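Local coordinates for PHD-type domain-containing protein (Chaetomium thermophilum, PDB 6VHF) that forms the RbBP5-interacting part of Cfp1, a subunit of the H3K4 methyltransferase complex COMPASS, and carries a single zinc site, at residues A[3-6]-A[7-11]; A[70-73]-A[74-77]; A[166-169]-A[170-173]. All coordinates share one frame; numbering follows the deposited sequence.

Contact 1 of 3, residues A[3-6]-A[7-11]; sequences TPEE and YAELT
E5 and E9, one turn apart on the same helix, bring their carboxylates surprisingly close: OE2 of E5 lies 2.8 Å from OE1 of E9. Both atoms are acceptors and the groups carry like charges, so the pair is probably unfavourable unless one of the two carboxylates is protonated. The two planes stand 71° apart, so the carboxylates meet askew. E5 gets there by a bend at chi2 (80°), while E9 runs extended beyond CG, and its CG also brushes the carbonyl O of E5 at 3.1 Å.

The backbone bonds are those of the first turns of helix 4-46. Y7 N donates to T3 O at 3.1 Å and L10 N to E6 O at 2.9 Å, with A8 on P4 and E9 on E5 filling the steps between. T3 holds the N-cap position. E6, three residues on, runs extended beyond CG, and its OE2 takes the T3 backbone N-H at 2.7 Å. This is the Glu half of a capping box; the reciprocal bond from the T3 side chain is absent, and T3 OG1 gives OE2 a weak bond instead. The T3 N-H meets that oxygen on its anti side, somewhat out of the carboxylate plane.

Among the carbon contacts, Y7 places CD2 3.3 Å from T3 O, with P4 CA near the plane of the ring at its edge. L10 CG packs on E6 O at 3.1 Å. Beyond the segments, E6, E9 and L10 all touch V170 of helix 141-177, while Y7 and L10 touch L2.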
loop_
_atom_site.group_PDB
_atom_site.type_symbol
_atom_site.label_atom_id
_atom_site.label_comp_id
_atom_site.label_asym_id
_atom_site.label_seq_id
_atom_site.Cartn_x
_atom_site.Cartn_y
_atom_site.Cartn_z
ATOM N N THR A 3 28.176 -3.021 -21.415
ATOM C CA THR A 3 27.960 -4.413 -21.804
ATOM C C THR A 3 26.506 -4.620 -22.212
ATOM O O THR A 3 25.610 -3.963 -21.673
ATOM C CB THR A 3 28.261 -5.368 -20.636
ATOM O OG1 THR A 3 29.441 -4.956 -19.932
ATOM C CG2 THR A 3 28.451 -6.811 -21.125
ATOM N N PRO A 4 26.235 -5.549 -23.134
ATOM C CA PRO A 4 24.864 -6.065 -23.273
ATOM C C PRO A 4 24.190 -6.429 -21.953
ATOM O O PRO A 4 22.987 -6.183 -21.787
ATOM C CB PRO A 4 25.061 -7.300 -24.157
ATOM C CG PRO A 4 26.222 -6.937 -25.028
ATOM C CD PRO A 4 27.122 -6.052 -24.202
ATOM N N GLU A 5 24.924 -7.020 -21.011
ATOM C CA GLU A 5 24.296 -7.434 -19.765
ATOM C C GLU A 5 24.012 -6.236 -18.860
ATOM O O GLU A 5 23.038 -6.259 -18.102
ATOM C CB GLU A 5 25.172 -8.476 -19.049
ATOM C CG GLU A 5 24.920 -8.581 -17.525
ATOM C CD GLU A 5 23.693 -9.419 -17.181
ATOM O OE1 GLU A 5 23.120 -9.978 -18.143
ATOM O OE2 GLU A 5 23.291 -9.472 -15.984
ATOM N N GLU A 6 24.846 -5.191 -18.938
ATOM C CA GLU A 6 24.605 -3.965 -18.185
ATOM C C GLU A 6 23.366 -3.234 -18.696
ATOM O O GLU A 6 22.602 -2.676 -17.896
ATOM C CB GLU A 6 25.847 -3.058 -18.227
ATOM C CG GLU A 6 27.040 -3.575 -17.357
ATOM C CD GLU A 6 28.410 -2.951 -17.689
ATOM O OE1 GLU A 6 29.294 -2.965 -16.811
ATOM O OE2 GLU A 6 28.612 -2.477 -18.827
ATOM N N TYR A 7 23.149 -3.215 -20.021
ATOM C CA TYR A 7 21.901 -2.670 -20.555
ATOM C C TYR A 7 20.704 -3.431 -20.007
ATOM O O TYR A 7 19.684 -2.827 -19.630
ATOM C CB TYR A 7 21.875 -2.731 -22.084
ATOM C CG TYR A 7 22.716 -1.699 -22.807
ATOM C CD1 TYR A 7 22.424 -0.351 -22.706
ATOM C CD2 TYR A 7 23.789 -2.084 -23.618
ATOM C CE1 TYR A 7 23.182 0.598 -23.370
ATOM C CE2 TYR A 7 24.563 -1.137 -24.294
ATOM C CZ TYR A 7 24.249 0.205 -24.164
ATOM O OH TYR A 7 24.993 1.167 -24.811
ATOM N N ALA A 8 20.809 -4.759 -19.964
ATOM C CA ALA A 8 19.696 -5.560 -19.477
ATOM C C ALA A 8 19.401 -5.253 -18.009
ATOM O O ALA A 8 18.235 -5.194 -17.604
ATOM C CB ALA A 8 19.999 -7.047 -19.685
ATOM N N GLU A 9 20.441 -5.029 -17.200
ATOM C CA GLU A 9 20.231 -4.741 -15.782
ATOM C C GLU A 9 19.633 -3.355 -15.575
ATOM O O GLU A 9 18.693 -3.187 -14.790
ATOM C CB GLU A 9 21.549 -4.858 -15.022
ATOM C CG GLU A 9 22.191 -6.231 -15.093
ATOM C CD GLU A 9 23.524 -6.273 -14.370
ATOM O OE1 GLU A 9 24.318 -7.195 -14.642
ATOM O OE2 GLU A 9 23.758 -5.375 -13.537
ATOM N N LEU A 10 20.211 -2.341 -16.222
ATOM C CA LEU A 10 19.689 -0.989 -16.099
ATOM C C LEU A 10 18.233 -0.936 -16.521
ATOM O O LEU A 10 17.410 -0.284 -15.863
ATOM C CB LEU A 10 20.523 -0.021 -16.942
ATOM C CG LEU A 10 21.983 0.048 -16.488
ATOM C CD1 LEU A 10 22.929 0.638 -17.546
ATOM C CD2 LEU A 10 22.084 0.799 -15.167
ATOM N N THR A 11 17.894 -1.633 -17.606
ATOM C CA THR A 11 16.532 -1.606 -18.124
ATOM C C THR A 11 15.570 -2.257 -17.142
ATOM O O THR A 11 14.486 -1.718 -16.867
ATOM C CB THR A 11 16.470 -2.313 -19.482
ATOM O OG1 THR A 11 17.459 -1.754 -20.366
ATOM C CG2 THR A 11 15.050 -2.206 -20.101
#

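Contact 2 of 3, residues A[70-73]-A[74-77]; sequences HQFS and LFLQ
L74 lies back over H70, one turn earlier in helix 64-77, and its side chain can be followed outward atom by atom. CB starts against the backbone, 3.3 Å from Q71 O. CG, set anti to the carbonyl carbon (chi1 -55°), comes equally close to H70 O. From there the two methyls part. CD1 sits over a face of the H70 imidazole, 4.1 Å from the ring centroid and 28° off the ring normal, a CH-pi contact; it also meets the Q71 amide, with OE1 3.9 Å away. CD2 comes near the adjacent ring atom CE1. H70 offers this face because its own CG is anti to the backbone N, which carries the ring forward along the helix.

A second patch faces another way. The F72 ring receives CD1 of L76 over one face, at 4.3 Å from CE2. F75 joins from its CB, 4.1 Å from F72 CD1, and the two phenyl rings lie oblique to each other with centroids 6.0 Å apart. Under these side chains the amides of L74, F75 and L76 bond to the carbonyls of H70, Q71 and F72.

This short helix packs against the two long ones of a three-helix bundle: H70 touches T148 of helix 141-177, while L76 rests on L20 and Q23 of helix 4-46. S73 OG bonds to Q23. The H70 ND1 bond to the D152 carboxylate suggests that the proton sits on ND1, and D152 would probably favour a charged imidazole; the ring would thus join a polar bond at ND1 to hydrocarbon packing on its face.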
loop_
_atom_site.group_PDB
_atom_site.type_symbol
_atom_site.label_atom_id
_atom_site.label_comp_id
_atom_site.label_asym_id
_atom_site.label_seq_id
_atom_site.Cartn_x
_atom_site.Cartn_y
_atom_site.Cartn_z
ATOM N N HIS A 70 -1.113 -4.912 0.612
ATOM C CA HIS A 70 0.047 -4.995 1.495
ATOM C C HIS A 70 0.929 -6.189 1.151
ATOM O O HIS A 70 2.158 -6.119 1.283
ATOM C CB HIS A 70 -0.401 -5.082 2.949
ATOM C CG HIS A 70 0.727 -5.273 3.917
ATOM N ND1 HIS A 70 1.796 -4.406 3.998
ATOM C CD2 HIS A 70 0.962 -6.243 4.833
ATOM C CE1 HIS A 70 2.637 -4.828 4.927
ATOM N NE2 HIS A 70 2.154 -5.942 5.447
ATOM N N GLN A 71 0.329 -7.308 0.741
ATOM C CA GLN A 71 1.152 -8.470 0.434
ATOM C C GLN A 71 1.946 -8.237 -0.842
ATOM O O GLN A 71 3.129 -8.587 -0.917
ATOM C CB GLN A 71 0.283 -9.723 0.321
ATOM C CG GLN A 71 1.079 -11.025 0.367
ATOM C CD GLN A 71 1.649 -11.326 1.750
ATOM O OE1 GLN A 71 1.058 -10.965 2.773
ATOM N NE2 GLN A 71 2.807 -11.984 1.785
ATOM N N PHE A 72 1.313 -7.619 -1.846
ATOM C CA PHE A 72 2.014 -7.264 -3.074
ATOM C C PHE A 72 3.173 -6.313 -2.808
ATOM O O PHE A 72 4.195 -6.373 -3.505
ATOM C CB PHE A 72 1.036 -6.638 -4.065
ATOM C CG PHE A 72 1.508 -6.686 -5.483
ATOM C CD1 PHE A 72 2.306 -7.729 -5.922
ATOM C CD2 PHE A 72 1.165 -5.688 -6.378
ATOM C CE1 PHE A 72 2.749 -7.781 -7.234
ATOM C CE2 PHE A 72 1.603 -5.730 -7.692
ATOM C CZ PHE A 72 2.399 -6.777 -8.121
ATOM N N SER A 73 3.037 -5.426 -1.813
ATOM C CA SER A 73 4.154 -4.557 -1.449
ATOM C C SER A 73 5.321 -5.376 -0.932
ATOM O O SER A 73 6.478 -5.116 -1.293
ATOM C CB SER A 73 3.738 -3.530 -0.401
ATOM O OG SER A 73 2.843 -2.583 -0.951
ATOM N N LEU A 74 5.030 -6.376 -0.093
ATOM C CA LEU A 74 6.070 -7.283 0.389
ATOM C C LEU A 74 6.728 -8.050 -0.764
ATOM O O LEU A 74 7.949 -8.224 -0.783
ATOM C CB LEU A 74 5.473 -8.236 1.429
ATOM C CG LEU A 74 4.779 -7.542 2.601
ATOM C CD1 LEU A 74 4.018 -8.506 3.482
ATOM C CD2 LEU A 74 5.811 -6.815 3.422
ATOM N N PHE A 75 5.934 -8.513 -1.733
ATOM C CA PHE A 75 6.491 -9.157 -2.925
ATOM C C PHE A 75 7.499 -8.249 -3.621
ATOM O O PHE A 75 8.642 -8.646 -3.861
ATOM C CB PHE A 75 5.353 -9.546 -3.877
ATOM C CG PHE A 75 5.796 -10.257 -5.142
ATOM C CD1 PHE A 75 6.454 -9.575 -6.171
ATOM C CD2 PHE A 75 5.531 -11.612 -5.308
ATOM C CE1 PHE A 75 6.843 -10.231 -7.333
ATOM C CE2 PHE A 75 5.917 -12.273 -6.464
ATOM C CZ PHE A 75 6.575 -11.580 -7.477
ATOM N N LEU A 76 7.091 -7.018 -3.945
ATOM C CA LEU A 76 7.966 -6.090 -4.647
ATOM C C LEU A 76 9.158 -5.649 -3.807
ATOM O O LEU A 76 10.038 -4.965 -4.331
ATOM C CB LEU A 76 7.172 -4.861 -5.116
ATOM C CG LEU A 76 6.036 -5.093 -6.125
ATOM C CD1 LEU A 76 5.270 -3.811 -6.397
ATOM C CD2 LEU A 76 6.544 -5.682 -7.432
ATOM N N GLN A 77 9.230 -6.019 -2.538
ATOM C CA GLN A 77 10.402 -5.681 -1.745
ATOM C C GLN A 77 11.463 -6.771 -1.767
ATOM O O GLN A 77 12.599 -6.518 -1.343
ATOM C CB GLN A 77 9.992 -5.377 -0.308
ATOM C CG GLN A 77 9.346 -4.010 -0.146
ATOM C CD GLN A 77 8.764 -3.826 1.232
ATOM O OE1 GLN A 77 7.543 -3.695 1.400
ATOM N NE2 GLN A 77 9.629 -3.829 2.237
#

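Contact 3 of 3, residues A[166-169]-A[170-173]; sequences AEQR and VRDG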
loop_
_atom_site.group_PDB
_atom_site.type_symbol
_atom_site.label_atom_id
_atom_site.label_comp_id
_atom_site.label_asym_id
_atom_site.label_seq_id
_atom_site.Cartn_x
_atom_site.Cartn_y
_atom_site.Cartn_z
ATOM N N ALA A 166 22.032 1.528 -7.270
ATOM C CA ALA A 166 22.630 0.444 -8.037
ATOM C C ALA A 166 22.800 0.828 -9.509
ATOM O O ALA A 166 23.816 0.492 -10.134
ATOM C CB ALA A 166 21.777 -0.813 -7.892
ATOM N N GLU A 167 21.814 1.525 -10.082
ATOM C CA GLU A 167 21.965 2.017 -11.448
ATOM C C GLU A 167 23.193 2.899 -11.572
ATOM O O GLU A 167 24.000 2.726 -12.491
ATOM C CB GLU A 167 20.716 2.778 -11.894
ATOM C CG GLU A 167 19.567 1.868 -12.169
ATOM C CD GLU A 167 18.235 2.582 -12.223
ATOM O OE1 GLU A 167 17.239 1.927 -11.891
ATOM O OE2 GLU A 167 18.169 3.780 -12.598
ATOM N N GLN A 168 23.352 3.857 -10.649
ATOM C CA GLN A 168 24.546 4.693 -10.674
ATOM C C GLN A 168 25.815 3.861 -10.521
ATOM O O GLN A 168 26.846 4.193 -11.120
ATOM C CB GLN A 168 24.473 5.779 -9.601
ATOM C CG GLN A 168 25.801 6.486 -9.315
ATOM C CD GLN A 168 26.344 7.314 -10.487
ATOM O OE1 GLN A 168 25.823 7.276 -11.604
ATOM N NE2 GLN A 168 27.416 8.058 -10.226
ATOM N N ARG A 169 25.754 2.757 -9.766
ATOM C CA ARG A 169 26.935 1.915 -9.603
ATOM C C ARG A 169 27.289 1.195 -10.898
ATOM O O ARG A 169 28.467 1.126 -11.269
ATOM C CB ARG A 169 26.727 0.917 -8.466
ATOM C CG ARG A 169 27.399 1.334 -7.155
ATOM C CD ARG A 169 26.734 0.679 -5.971
ATOM N NE ARG A 169 26.328 -0.685 -6.296
ATOM C CZ ARG A 169 25.241 -1.274 -5.804
ATOM N NH1 ARG A 169 24.445 -0.606 -4.978
ATOM N NH2 ARG A 169 24.939 -2.520 -6.157
ATOM N N VAL A 170 26.294 0.650 -11.603
ATOM C CA VAL A 170 26.572 -0.001 -12.879
ATOM C C VAL A 170 27.186 0.994 -13.866
ATOM O O VAL A 170 28.240 0.730 -14.466
ATOM C CB VAL A 170 25.303 -0.655 -13.439
ATOM C CG1 VAL A 170 25.487 -0.998 -14.907
ATOM C CG2 VAL A 170 24.956 -1.904 -12.629
ATOM N N ARG A 171 26.554 2.159 -14.030
ATOM C CA ARG A 171 27.116 3.175 -14.918
ATOM C C ARG A 171 28.516 3.595 -14.474
ATOM O O ARG A 171 29.380 3.867 -15.319
ATOM C CB ARG A 171 26.203 4.394 -14.998
ATOM C CG ARG A 171 24.864 4.163 -15.682
ATOM C CD ARG A 171 24.171 5.488 -15.861
ATOM N NE ARG A 171 24.117 6.233 -14.600
ATOM C CZ ARG A 171 23.049 6.279 -13.800
ATOM N NH1 ARG A 171 21.948 5.609 -14.132
ATOM N NH2 ARG A 171 23.081 6.982 -12.664
ATOM N N ASP A 172 28.758 3.664 -13.157
ATOM C CA ASP A 172 30.110 3.923 -12.661
ATOM C C ASP A 172 31.085 2.825 -13.088
ATOM O O ASP A 172 32.231 3.114 -13.453
ATOM C CB ASP A 172 30.115 4.054 -11.137
ATOM C CG ASP A 172 29.569 5.389 -10.654
ATOM O OD1 ASP A 172 29.534 6.354 -11.453
ATOM O OD2 ASP A 172 29.180 5.468 -9.463
ATOM N N GLY A 173 30.658 1.560 -13.032
ATOM C CA GLY A 173 31.540 0.473 -13.433
ATOM C C GLY A 173 31.905 0.531 -14.904
ATOM O O GLY A 173 33.060 0.305 -15.278
HETATM O O HOH W 1 19.461 6.211 -12.644
#
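The guanidinium of R171 lies flat against the helix that carries it. Over one face sit E167 O, 3.8 Å above the middle of the group, and the backbone N of Q168 nearer the rim. At its edge, in the plane, NH1 gives a bond of 3.0 Å to a water, which in turn donates to E167 OE2; the water thus joins two charges too far apart for a direct salt bridge. NH2 donates to Q168 OE1 at 3.0 Å, bent to 144° and leaving the guanidinium plane by 24°. R169 lays its own guanidinium over A166, with CA 3.7 Å above the plane and toward the rim.

Q168 stands between two charged neighbours. With CG anti to its backbone N and a bend at chi2, its amide rises beside R171, the two side chains crossing at about a right angle. The other end of the amide faces D172: NE2 comes within 3.0 Å of OD1, but the angle is too poor for a hydrogen bond, and the amide and carboxylate planes stand 74° apart. The pairing of OE1 with the cation and NE2 with the anion is probably favourable, although D172 OD2 also lies close to the acceptor Q168 O.

Regular alpha-helical bonds run beneath, among them R171 N to E167 O at 3.0 Å and G173 N to R169 O at 2.8 Å.

E167 OE1 looks across to helix 4-46, where it bonds to S13 OG and forms a salt bridge with R17. V170 faces the same helix, so this late part of helix 141-177 is held against the beginning of helix 4-46.

Overall arrangement
Each contact lies within one helix or, for contact 1, across its N-terminal cap, and together they sample all three helices of the elongated bundle, away from the zinc site. Contacts 1 and 3 are surface contacts on the same side of the chain's centre, 11 Å apart between centres. They touch by side-chain packing, pairing the start of one long helix with the late part of another. Contact 2 is partly buried, near the chain's centre, about 13 Å from either at the nearest atoms. Its side chains meet largely through carbon and aromatic faces, whereas the two surface contacts are dominated by carboxylates, guanidinium groups and amides.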